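PDB 1T3Q: quinoline 2-oxidoreductase large subunit from Pseudomonas putida, which probably hydroxylates quinoline at carbon 2, as the molybdenum-bearing large subunit of a xanthine dehydrogenase-family enzyme with a pterin cytosine dinucleotide cofactor. Local coordinates for residues V636-I648 and R656-T668. Numbering follows the deposited sequence.
With MCN (pterin cytosine dinucleotide), chain N.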
# COMPACT_ATOMS: atom_id res chain seq x y z
N VAL B 636 13.56 35.23 -8.35
CA VAL B 636 12.18 35.47 -8.76
C VAL B 636 11.58 36.17 -7.53
O VAL B 636 11.09 35.52 -6.61
CB VAL B 636 11.43 34.16 -9.05
CG1 VAL B 636 9.96 34.45 -9.40
CG2 VAL B 636 12.10 33.43 -10.22
N LEU B 637 11.64 37.49 -7.54
CA LEU B 637 11.16 38.30 -6.43
C LEU B 637 9.68 38.67 -6.46
O LEU B 637 9.22 39.28 -7.42
CB LEU B 637 11.96 39.59 -6.34
CG LEU B 637 13.48 39.45 -6.31
CD1 LEU B 637 14.13 40.82 -6.26
CD2 LEU B 637 13.90 38.61 -5.12
N ALA B 638 8.95 38.30 -5.41
CA ALA B 638 7.54 38.65 -5.31
C ALA B 638 7.53 39.85 -4.37
O ALA B 638 8.55 40.17 -3.76
CB ALA B 638 6.75 37.50 -4.70
N ASN B 639 6.39 40.53 -4.25
CA ASN B 639 6.34 41.69 -3.36
C ASN B 639 4.93 41.98 -2.90
O ASN B 639 3.97 41.40 -3.41
CB ASN B 639 6.93 42.92 -4.06
CG ASN B 639 6.04 43.45 -5.17
OD1 ASN B 639 5.17 44.30 -4.94
ND2 ASN B 639 6.23 42.93 -6.37
N GLY B 640 4.81 42.87 -1.93
CA GLY B 640 3.50 43.22 -1.43
C GLY B 640 3.61 44.12 -0.22
O GLY B 640 4.67 44.69 0.06
N GLY B 641 2.50 44.26 0.49
CA GLY B 641 2.49 45.10 1.67
C GLY B 641 1.36 44.70 2.59
O GLY B 641 0.40 44.06 2.16
N HIS B 642 1.48 45.07 3.86
CA HIS B 642 0.46 44.77 4.85
C HIS B 642 0.32 45.97 5.75
O HIS B 642 1.28 46.70 6.00
CB HIS B 642 0.85 43.57 5.71
CG HIS B 642 1.06 42.31 4.93
ND1 HIS B 642 2.27 41.97 4.37
CD2 HIS B 642 0.20 41.31 4.61
CE1 HIS B 642 2.15 40.82 3.72
NE2 HIS B 642 0.90 40.40 3.85
N ALA B 643 -0.90 46.17 6.24
CA ALA B 643 -1.19 47.26 7.17
C ALA B 643 -2.12 46.66 8.21
O ALA B 643 -3.07 45.95 7.88
CB ALA B 643 -1.87 48.42 6.46
N ALA B 644 -1.82 46.92 9.48
CA ALA B 644 -2.63 46.40 10.56
C ALA B 644 -3.05 47.53 11.48
O ALA B 644 -2.32 48.50 11.68
CB ALA B 644 -1.84 45.36 11.36
N ILE B 645 -4.25 47.40 12.02
CA ILE B 645 -4.77 48.38 12.97
C ILE B 645 -5.00 47.60 14.25
O ILE B 645 -5.68 46.57 14.25
CB ILE B 645 -6.09 49.00 12.49
CG1 ILE B 645 -5.83 49.89 11.27
CG2 ILE B 645 -6.71 49.83 13.62
CD1 ILE B 645 -7.08 50.56 10.70
N VAL B 646 -4.41 48.08 15.34
CA VAL B 646 -4.55 47.43 16.63
C VAL B 646 -5.15 48.39 17.64
O VAL B 646 -4.98 49.61 17.53
CB VAL B 646 -3.19 46.94 17.20
CG1 VAL B 646 -2.53 45.98 16.22
CG2 VAL B 646 -2.29 48.12 17.50
N GLU B 647 -5.88 47.84 18.60
CA GLU B 647 -6.50 48.64 19.65
C GLU B 647 -6.00 48.10 20.98
O GLU B 647 -6.12 46.91 21.26
CB GLU B 647 -8.02 48.52 19.59
CG GLU B 647 -8.71 49.16 20.80
CD GLU B 647 -10.19 48.84 20.86
OE1 GLU B 647 -10.96 49.45 20.09
OE2 GLU B 647 -10.58 47.98 21.67
N ILE B 648 -5.42 48.98 21.79
CA ILE B 648 -4.90 48.60 23.09
C ILE B 648 -5.72 49.28 24.19
O ILE B 648 -5.92 50.49 24.15
CB ILE B 648 -3.43 49.03 23.25
CG1 ILE B 648 -2.58 48.37 22.17
CG2 ILE B 648 -2.93 48.66 24.64
CD1 ILE B 648 -1.14 48.87 22.14
N ARG B 656 -5.98 44.07 20.60
CA ARG B 656 -6.83 43.46 19.60
C ARG B 656 -6.48 43.97 18.20
O ARG B 656 -6.34 45.17 18.00
CB ARG B 656 -8.30 43.79 19.94
CG ARG B 656 -9.34 43.27 18.97
CD ARG B 656 -10.74 43.30 19.61
NE ARG B 656 -11.67 44.16 18.88
CZ ARG B 656 -11.90 45.44 19.17
NH1 ARG B 656 -12.77 46.14 18.45
NH2 ARG B 656 -11.27 46.01 20.19
N VAL B 657 -6.31 43.05 17.26
CA VAL B 657 -6.02 43.44 15.88
C VAL B 657 -7.40 43.57 15.28
O VAL B 657 -8.06 42.57 15.01
CB VAL B 657 -5.25 42.35 15.12
CG1 VAL B 657 -4.93 42.83 13.71
CG2 VAL B 657 -3.97 41.98 15.87
N THR B 658 -7.85 44.81 15.07
CA THR B 658 -9.18 45.06 14.54
C THR B 658 -9.29 45.04 13.03
O THR B 658 -10.36 44.75 12.50
CB THR B 658 -9.71 46.41 15.03
OG1 THR B 658 -8.88 47.46 14.53
CG2 THR B 658 -9.72 46.46 16.55
N ASP B 659 -8.19 45.35 12.34
CA ASP B 659 -8.20 45.38 10.89
C ASP B 659 -6.88 44.89 10.31
O ASP B 659 -5.83 45.02 10.92
CB ASP B 659 -8.42 46.81 10.39
CG ASP B 659 -9.71 47.42 10.90
OD1 ASP B 659 -10.74 47.29 10.22
OD2 ASP B 659 -9.67 48.04 11.99
N PHE B 660 -6.95 44.33 9.11
CA PHE B 660 -5.76 43.87 8.42
C PHE B 660 -5.98 44.04 6.93
O PHE B 660 -7.01 43.62 6.38
CB PHE B 660 -5.45 42.41 8.77
CG PHE B 660 -4.02 42.19 9.16
CD1 PHE B 660 -2.99 42.31 8.23
CD2 PHE B 660 -3.68 41.91 10.48
CE1 PHE B 660 -1.66 42.16 8.60
CE2 PHE B 660 -2.35 41.76 10.87
CZ PHE B 660 -1.34 41.89 9.93
N PHE B 661 -5.02 44.68 6.29
CA PHE B 661 -5.07 44.95 4.87
C PHE B 661 -3.84 44.32 4.22
O PHE B 661 -2.74 44.42 4.76
CB PHE B 661 -5.06 46.46 4.63
CG PHE B 661 -6.11 47.21 5.41
CD1 PHE B 661 -7.40 47.33 4.91
CD2 PHE B 661 -5.80 47.79 6.63
CE1 PHE B 661 -8.38 48.03 5.63
CE2 PHE B 661 -6.77 48.49 7.36
CZ PHE B 661 -8.06 48.61 6.86
N ALA B 662 -4.03 43.67 3.08
CA ALA B 662 -2.93 43.04 2.39
C ALA B 662 -2.93 43.32 0.89
O ALA B 662 -3.97 43.29 0.25
CB ALA B 662 -2.96 41.52 2.63
N VAL B 663 -1.75 43.60 0.36
CA VAL B 663 -1.57 43.82 -1.07
C VAL B 663 -0.51 42.80 -1.47
O VAL B 663 0.61 42.82 -0.94
CB VAL B 663 -1.06 45.24 -1.38
CG1 VAL B 663 -0.69 45.32 -2.86
CG2 VAL B 663 -2.12 46.27 -1.04
N GLU B 664 -0.84 41.91 -2.39
CA GLU B 664 0.11 40.89 -2.81
C GLU B 664 0.35 40.85 -4.30
O GLU B 664 -0.57 40.97 -5.10
CB GLU B 664 -0.36 39.50 -2.34
CG GLU B 664 0.43 38.33 -2.92
CD GLU B 664 1.85 38.24 -2.37
OE1 GLU B 664 2.71 37.61 -3.03
OE2 GLU B 664 2.11 38.79 -1.28
N ASP B 665 1.62 40.68 -4.67
CA ASP B 665 1.99 40.56 -6.07
C ASP B 665 2.90 39.35 -6.19
O ASP B 665 4.10 39.44 -5.92
CB ASP B 665 2.74 41.81 -6.57
CG ASP B 665 2.96 41.79 -8.09
OD1 ASP B 665 3.09 40.70 -8.68
OD2 ASP B 665 3.01 42.88 -8.70
N CYS B 666 2.31 38.22 -6.56
CA CYS B 666 3.06 36.98 -6.74
C CYS B 666 3.03 36.66 -8.22
O CYS B 666 2.92 35.50 -8.63
CB CYS B 666 2.42 35.83 -5.93
SG CYS B 666 0.67 35.52 -6.28
N GLY B 667 3.13 37.70 -9.04
CA GLY B 667 3.09 37.50 -10.47
C GLY B 667 1.73 36.92 -10.81
O GLY B 667 0.72 37.29 -10.21
N THR B 668 1.71 35.99 -11.76
CA THR B 668 0.47 35.35 -12.17
C THR B 668 -0.03 34.38 -11.10
O THR B 668 0.68 33.45 -10.73
CB THR B 668 0.66 34.56 -13.48
OG1 THR B 668 1.02 35.47 -14.53
CG2 THR B 668 -0.61 33.82 -13.87
N1 MCN N . 0.00 29.71 -5.51
C2 MCN N . -0.79 30.08 -6.64
N3 MCN N . -0.19 31.04 -7.44
C4 MCN N . 1.05 31.63 -7.24
C5 MCN N . 1.82 31.22 -6.06
C6 MCN N . 1.30 30.27 -5.21
O2 MCN N . -1.89 29.61 -6.81
N4 MCN N . 1.53 32.52 -8.08
C1' MCN N . -0.63 28.60 -4.59
C2D MCN N . -0.05 27.15 -4.93
O2' MCN N . -1.09 26.13 -4.74
C3' MCN N . 1.15 27.03 -4.00
C4D MCN N . 0.71 27.72 -2.73
O4D MCN N . -0.31 28.74 -3.18
O3' MCN N . 1.45 25.61 -3.78
C5' MCN N . 1.86 28.27 -1.84
O5' MCN N . 2.67 29.04 -2.69
PA MCN N . 4.22 28.83 -2.90
O1A MCN N . 4.38 28.30 -4.29
O2A MCN N . 4.83 30.16 -2.48
O3A MCN N . 4.91 27.82 -1.83
PB MCN N . 4.88 26.23 -1.72
O1B MCN N . 6.29 25.75 -1.88
O2B MCN N . 3.84 25.63 -2.62
O3B MCN N . 4.38 25.97 -0.22
C10 MCN N . 5.27 26.04 0.86
C9' MCN N . 4.97 27.32 1.56
C8' MCN N . 5.90 27.33 2.79
S8' MCN N . 7.65 27.34 2.42
C7' MCN N . 5.52 27.36 4.07
S7' MCN N . 6.62 27.35 5.48
C6' MCN N . 3.99 27.33 4.38
C7 MCN N . 3.20 27.91 3.23
O9' MCN N . 3.53 27.27 2.01
N5' MCN N . 3.69 25.90 4.80
C4A MCN N . 2.26 25.70 4.71
N8' MCN N . 1.73 27.73 3.46
C4B MCN N . 1.30 26.55 4.14
N1' MCN N . -0.10 26.31 4.08
C2' MCN N . -0.50 25.15 4.63
N2' MCN N . -1.83 24.88 4.61
N3' MCN N . 0.37 24.23 5.19
C4' MCN N . 1.80 24.40 5.27
O4' MCN N . 2.49 23.55 5.78
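Ala644 sets its CB over one face of the Phe660 ring, 3.9 Å from the ring centroid, a CH-pi contact offset toward the rim, while His642 CB meets the same ring at its edge. On the other side of the sheet Ile645, with CG1 anti to its carbonyl carbon (chi1 -69°), reaches CD1 to the edge of the Phe661 ring, 3.9 Å from CE2. These pairs belong to an antiparallel hairpin whose register slips by one at a classic beta bulge, where Thr658 and Asp659 together lie opposite the single residue Ile645: Ile645 O accepts from Thr658 N at 2.9 Å and only weakly from Asp659 N. Thr658 OG1 donates to Asp659 OD2 (2.7 Å), and Arg445 grips both side chains from outside.

Near the turn, Glu647 and Arg656 run side by side. Arg656 NH2 lies 2.6 Å from Glu647 OE2 in a salt bridge whose hydrogen bond is bent and weak; the carboxylate approaches the guanidinium edge with the two planes 71° apart, and Thr658 CG2 covers one guanidinium face. An alanine in place of Glu647 is likely to leave the Arg656 guanidinium without its carboxylate mate and freer to swing.

At the far end Asp665 OD1 accepts from Gly667 N in an Asx turn, while its OD2 is hydrogen-bonded to Thr425 and Thr729, and Thr668 O accepts from MCN N4 (2.9 Å), so the strand's exit helps hold the cytosine. Strand 454-467 continues the sheet beside 636-648; helix 672-692 packs on the Phe660 face, and helix 426-437 on the Phe661 face.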